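Local coordinates for sensor protein (Vibrio cholerae, PDB 3BY9), which senses C4-dicarboxylates such as succinate through this periplasmic domain of the membrane-bound histidine kinase DctB, which probably phosphorylates itself on a histidine, at residues Val66-Val69 / Ile70-Ala73; Trp159-Lys162 / Ser163-Phe166; Gln201-Gln204 / Tyr205-Pro209. All blocks are in the same frame, centred on the assembly; numbering follows the deposited sequence.

Contact 1: Val66-Val69 / Ile70-Ala73; sequences VNEV and IQAA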
# COMPACT_ATOMS: atom_id res chain seq x y z
N VAL A 66 1.07 -19.64 -8.51
CA VAL A 66 0.74 -18.34 -9.07
C VAL A 66 1.61 -17.25 -8.44
O VAL A 66 2.17 -16.40 -9.13
CB VAL A 66 -0.74 -17.97 -8.78
CG1 VAL A 66 -1.01 -16.49 -9.14
CG2 VAL A 66 -1.66 -18.92 -9.60
N ASN A 67 1.71 -17.29 -7.13
CA ASN A 67 2.44 -16.27 -6.39
C ASN A 67 3.91 -16.19 -6.85
O ASN A 67 4.52 -15.11 -6.93
CB ASN A 67 2.33 -16.56 -4.89
CG ASN A 67 2.92 -15.45 -4.03
OD1 ASN A 67 4.01 -15.58 -3.41
ND2 ASN A 67 2.20 -14.36 -3.95
N GLU A 68 4.47 -17.36 -7.12
CA GLU A 68 5.87 -17.43 -7.61
C GLU A 68 5.98 -16.87 -9.05
O GLU A 68 6.96 -16.18 -9.38
CB GLU A 68 6.34 -18.88 -7.58
CG GLU A 68 7.67 -19.14 -8.28
CD GLU A 68 8.82 -18.44 -7.63
OE1 GLU A 68 8.76 -18.18 -6.41
OE2 GLU A 68 9.81 -18.17 -8.35
N VAL A 69 5.00 -17.17 -9.91
CA VAL A 69 5.03 -16.64 -11.29
C VAL A 69 5.01 -15.10 -11.30
O VAL A 69 5.78 -14.42 -12.02
CB VAL A 69 3.82 -17.13 -12.13
CG1 VAL A 69 3.74 -16.31 -13.47
CG2 VAL A 69 3.94 -18.59 -12.44
N ILE A 70 4.13 -14.52 -10.49
CA ILE A 70 4.01 -13.06 -10.47
C ILE A 70 4.95 -12.34 -9.55
O ILE A 70 5.02 -11.09 -9.55
CB ILE A 70 2.56 -12.63 -10.14
CG1 ILE A 70 2.24 -12.97 -8.68
CG2 ILE A 70 1.56 -13.38 -11.08
CD1 ILE A 70 0.78 -12.53 -8.32
N GLN A 71 5.70 -13.12 -8.80
CA GLN A 71 6.65 -12.60 -7.81
C GLN A 71 6.00 -11.62 -6.83
O GLN A 71 6.50 -10.53 -6.61
CB GLN A 71 7.87 -11.95 -8.50
CG GLN A 71 8.77 -12.98 -9.21
CD GLN A 71 9.55 -13.86 -8.24
OE1 GLN A 71 9.21 -15.03 -7.99
NE2 GLN A 71 10.62 -13.29 -7.68
N ALA A 72 4.85 -12.03 -6.28
CA ALA A 72 4.19 -11.25 -5.25
C ALA A 72 4.59 -11.72 -3.84
O ALA A 72 5.31 -12.71 -3.67
CB ALA A 72 2.66 -11.36 -5.38
N ALA A 73 4.21 -10.94 -2.84
CA ALA A 73 4.52 -11.38 -1.48
C ALA A 73 3.59 -12.51 -1.10
O ALA A 73 4.06 -13.55 -0.65
CB ALA A 73 4.36 -10.22 -0.50
O HOH W 1 7.20 -14.37 -4.90
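V66 and I70 are joined by an i to i+4 bond near the C-terminal end of helix 53-70: I70 N donates to V66 O over 3.0 Å with an N-H...O angle of 165°. The branch CG1 of V66 comes up to I70 CD1 at 4.4 Å, a loose apolar touch. I70 sets its CG1 between backbone N and carbonyl carbon (chi1 69°), which brings CG1 back over the last turn, 3.5 Å from V66 O. One step on, N67 O receives A72 N at 3.2 Å, the long bond of a Schellman motif, in the plane of the N67 carbonyl. A water adds a weak bond to N67 O and a firmer one to A72 O, 2.8 Å away, so it joins the two sides of the turn. The N67 side chain leans over the same end, its amide lying beside the A72 methyl. E68 O takes the shorter-range bond of the motif from Q71 N, a weak one at 3.4 Å. Q71 is the C-prime residue, and its positive phi of 53° turns the chain off the helix axis. The E68 and Q71 side chains run side by side in the same direction. V69 closes the first segment with CG1 at 4.4 Å from I70 CG2. Beyond the cap, the Q71 carbonyl is bonded by the hydroxyl of Y30. I70 and A72 rest on V148 of strand 141-150, and A73 shares backbone bonds with K149, a succinate-binding residue, where the chain enters strand 74-79 of the five-stranded sheet.

Contact 2: Trp159-Lys162 / Ser163-Phe166; sequences WQNK and SSYF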
# COMPACT_ATOMS: atom_id res chain seq x y z
N TRP A 159 13.58 4.85 -6.62
CA TRP A 159 13.95 6.25 -6.35
C TRP A 159 15.47 6.26 -6.32
O TRP A 159 16.06 5.75 -5.37
CB TRP A 159 13.45 6.71 -4.98
CG TRP A 159 13.73 8.19 -4.82
CD1 TRP A 159 14.77 8.77 -4.16
CD2 TRP A 159 12.98 9.24 -5.40
NE1 TRP A 159 14.71 10.14 -4.28
CE2 TRP A 159 13.62 10.46 -5.04
CE3 TRP A 159 11.83 9.29 -6.19
CZ2 TRP A 159 13.15 11.70 -5.44
CZ3 TRP A 159 11.36 10.53 -6.59
CH2 TRP A 159 12.02 11.72 -6.21
N GLN A 160 16.11 6.85 -7.30
CA GLN A 160 17.55 6.78 -7.27
C GLN A 160 18.27 8.09 -7.07
O GLN A 160 19.49 8.14 -6.97
CB GLN A 160 18.03 6.05 -8.51
CG GLN A 160 17.80 4.53 -8.37
CD GLN A 160 18.69 3.91 -7.28
OE1 GLN A 160 19.93 3.92 -7.40
NE2 GLN A 160 18.07 3.39 -6.21
N ASN A 161 17.51 9.16 -6.95
CA ASN A 161 18.14 10.44 -6.72
C ASN A 161 18.85 10.53 -5.38
O ASN A 161 18.27 10.19 -4.34
CB ASN A 161 17.08 11.54 -6.77
CG ASN A 161 17.65 12.87 -6.49
OD1 ASN A 161 17.69 13.30 -5.37
ND2 ASN A 161 18.11 13.56 -7.54
N LYS A 162 20.09 11.04 -5.39
CA LYS A 162 20.82 11.18 -4.15
C LYS A 162 20.81 12.64 -3.67
O LYS A 162 21.39 12.95 -2.61
CB LYS A 162 22.25 10.65 -4.33
CG LYS A 162 22.27 9.11 -4.42
CD LYS A 162 21.97 8.51 -3.05
CE LYS A 162 21.85 6.99 -3.11
NZ LYS A 162 20.84 6.55 -4.11
N SER A 163 20.14 13.52 -4.42
CA SER A 163 20.08 14.93 -4.06
C SER A 163 18.68 15.38 -3.63
O SER A 163 18.50 16.54 -3.26
CB SER A 163 20.56 15.80 -5.27
OG SER A 163 19.75 15.56 -6.41
N SER A 164 17.72 14.45 -3.61
CA SER A 164 16.33 14.78 -3.22
C SER A 164 15.72 13.50 -2.64
O SER A 164 16.27 12.40 -2.82
CB SER A 164 15.53 15.23 -4.44
OG SER A 164 15.48 14.23 -5.45
N TYR A 165 14.61 13.65 -1.95
CA TYR A 165 13.97 12.54 -1.28
C TYR A 165 12.55 12.44 -1.71
O TYR A 165 11.98 13.42 -2.22
CB TYR A 165 13.96 12.77 0.25
CG TYR A 165 15.32 13.01 0.85
CD1 TYR A 165 16.09 11.93 1.36
CD2 TYR A 165 15.91 14.28 0.77
CE1 TYR A 165 17.43 12.11 1.78
CE2 TYR A 165 17.27 14.46 1.14
CZ TYR A 165 17.99 13.36 1.64
OH TYR A 165 19.32 13.55 1.94
N PHE A 166 11.95 11.26 -1.52
CA PHE A 166 10.51 11.24 -1.81
C PHE A 166 9.77 10.63 -0.64
O PHE A 166 10.33 9.89 0.19
CB PHE A 166 10.17 10.40 -3.07
CG PHE A 166 9.89 8.95 -2.77
CD1 PHE A 166 8.61 8.52 -2.48
CD2 PHE A 166 10.94 8.02 -2.71
CE1 PHE A 166 8.35 7.19 -2.13
CE2 PHE A 166 10.70 6.69 -2.37
CZ PHE A 166 9.38 6.27 -2.08
O HOH W 2 20.53 14.79 -0.28
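W159 and F166 slide past each other in opposite directions across a loop that doubles back, its two halves differing by 149° in direction. From the W159 backbone outward, CB lies 3.6 Å from F166 CD2, and W159 CG is closer still to that carbon, at 3.5 Å. The two rings meet obliquely. Farther out, F166 CB sits over one face of the six-membered ring, 3.6 Å from its centroid, a CH-pi contact almost on the ring normal. On the pyrrole side NE1 reaches across the loop to S164 O, 3.1 Å away and nearly straight at 165°. The oxygen lies in the indole plane, though the N-H arrives from above the S164 carbonyl plane. Near the tip, W159 CZ2 passes 3.8 Å from Y165 O. In the bend N161 ND2 donates to S163 OG at 2.8 Å, though this amide is crowded against S164 and its place is doubtful; a water joins K162 O to the Y165 hydroxyl. F19 of the long helix 5-27 meets W159 edge-to-face. This connection runs from helix 153-157 into edge strand 165-169 of a four-stranded antiparallel sheet, consistent with the second of the tandem PAS-like domains of DctB sensors.

Contact 3: Gln201-Gln204 / Tyr205-Pro209; sequences QSQQ and YLDSP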
# COMPACT_ATOMS: atom_id res chain seq x y z
N GLN A 201 -7.98 3.22 14.98
CA GLN A 201 -9.16 2.38 14.79
C GLN A 201 -9.19 1.70 13.44
O GLN A 201 -9.65 0.56 13.34
CB GLN A 201 -10.45 3.19 15.01
CG GLN A 201 -10.55 3.72 16.45
CD GLN A 201 -10.09 2.72 17.52
OE1 GLN A 201 -9.58 3.12 18.57
NE2 GLN A 201 -10.29 1.42 17.27
N SER A 202 -8.70 2.39 12.41
CA SER A 202 -8.69 1.79 11.05
C SER A 202 -7.80 0.58 10.96
O SER A 202 -8.04 -0.30 10.10
CB SER A 202 -8.22 2.79 10.00
OG SER A 202 -6.80 2.99 10.04
N GLN A 203 -6.79 0.52 11.82
CA GLN A 203 -5.81 -0.55 11.83
C GLN A 203 -4.99 -0.66 10.55
O GLN A 203 -4.28 -1.66 10.37
CB GLN A 203 -6.45 -1.92 12.17
CG GLN A 203 -6.83 -2.06 13.68
CD GLN A 203 -5.62 -2.24 14.62
OE1 GLN A 203 -4.89 -3.23 14.56
NE2 GLN A 203 -5.43 -1.26 15.50
N GLN A 204 -5.03 0.40 9.74
CA GLN A 204 -4.26 0.44 8.50
C GLN A 204 -2.78 0.26 8.81
O GLN A 204 -2.08 -0.39 8.03
CB GLN A 204 -4.47 1.76 7.78
CG GLN A 204 -3.81 1.80 6.36
CD GLN A 204 -4.45 2.86 5.49
OE1 GLN A 204 -4.99 3.85 6.01
NE2 GLN A 204 -4.38 2.68 4.16
N TYR A 205 -2.32 0.84 9.94
CA TYR A 205 -0.92 0.67 10.38
C TYR A 205 -0.91 -0.06 11.73
O TYR A 205 -0.02 0.17 12.56
CB TYR A 205 -0.21 2.04 10.51
CG TYR A 205 -0.38 2.87 9.27
CD1 TYR A 205 0.12 2.42 8.04
CD2 TYR A 205 -1.11 4.04 9.29
CE1 TYR A 205 -0.13 3.13 6.86
CE2 TYR A 205 -1.35 4.74 8.15
CZ TYR A 205 -0.86 4.28 6.93
OH TYR A 205 -1.08 4.99 5.78
N LEU A 206 -1.85 -0.99 11.89
CA LEU A 206 -1.98 -1.78 13.11
C LEU A 206 -1.98 -0.83 14.32
O LEU A 206 -2.71 0.19 14.29
CB LEU A 206 -0.88 -2.81 13.19
CG LEU A 206 -0.78 -3.68 11.90
CD1 LEU A 206 0.30 -4.73 11.98
CD2 LEU A 206 -2.12 -4.33 11.60
N ASP A 207 -1.17 -1.16 15.34
CA ASP A 207 -1.09 -0.30 16.55
C ASP A 207 0.16 0.59 16.54
O ASP A 207 0.70 0.97 17.61
CB ASP A 207 -1.03 -1.15 17.82
CG ASP A 207 -2.24 -2.02 18.02
OD1 ASP A 207 -3.36 -1.59 17.67
OD2 ASP A 207 -2.09 -3.13 18.59
N SER A 208 0.62 0.93 15.35
CA SER A 208 1.81 1.75 15.22
C SER A 208 1.63 3.10 15.82
O SER A 208 0.59 3.74 15.63
CB SER A 208 2.19 1.99 13.73
OG SER A 208 2.52 0.79 13.07
N PRO A 209 2.61 3.55 16.61
CA PRO A 209 2.47 4.89 17.17
C PRO A 209 2.73 5.72 15.91
O PRO A 209 3.53 5.31 15.04
CB PRO A 209 3.64 5.00 18.13
CG PRO A 209 3.72 3.61 18.69
CD PRO A 209 3.49 2.72 17.47
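Q203 O and L206 N, 2.9 Å apart, close a type I turn from Q203 to L206, directly after helix 193-202 gives way at Q203 with positive phi, and a type II' turn from Y205 to S208 follows it. An ST turn precedes the pair: S202 OG accepts the backbone N of Q204 at 3.2 Å. R104 adds a weak bond to the same Q203 oxygen that L206 N meets. Q203 bends at chi2, and its amide reaches across to D207, where NE2 donates to OD1 over 3.0 Å at a nearly straight 170°. OD1 lies near the Q203 amide plane, and NE2 comes to it from the anti side, tilted out of the carboxylate plane; the same NE2 also bonds R200 O in the preceding helix. Next to it, Q204 has CG anti to the backbone N (chi1 -173°) and an extended chain beyond, which sets CG over one face of the Y205 ring, toward its rim, with the amide running on beside the hydroxyl end. Its CG is 4.0 Å from the ring centroid, and the amide and ring planes are only 10° apart. Both polar ends are held farther away, Q204 NE2 by F119 O and the Y205 hydroxyl by D170. L206 CD2 lies 3.6 Å from Q203 O, and the L206 side chain packs on L121, R104 and S123; the last two bind succinate in this protein, so the double turn borders that pocket. In the second turn Y205 O is gripped twice by one residue, S208, through its backbone N at 3.0 Å and its hydroxyl OG at 2.7 Å.

All three contacts are local, formed where a chain segment changes direction, and their centres lie 27 to 29 Å apart without touching. Contacts 1 and 3 are surface sites and both follow the end of a helix, yet contact 1 stops it with a Schellman motif of backbone bonds, with a water beside it, whereas contact 3 uses an ST turn, two beta turns and a glutamine-aspartate bond. Contact 2 is partly buried, at W159, S164 and F166, and largely aromatic, leaning on helix 5-27 and the four-stranded sheet. Contacts 1 and 3 each reach the five-stranded sheet and residues that bind succinate; contact 2 instead lies in the part carrying the second calcium site.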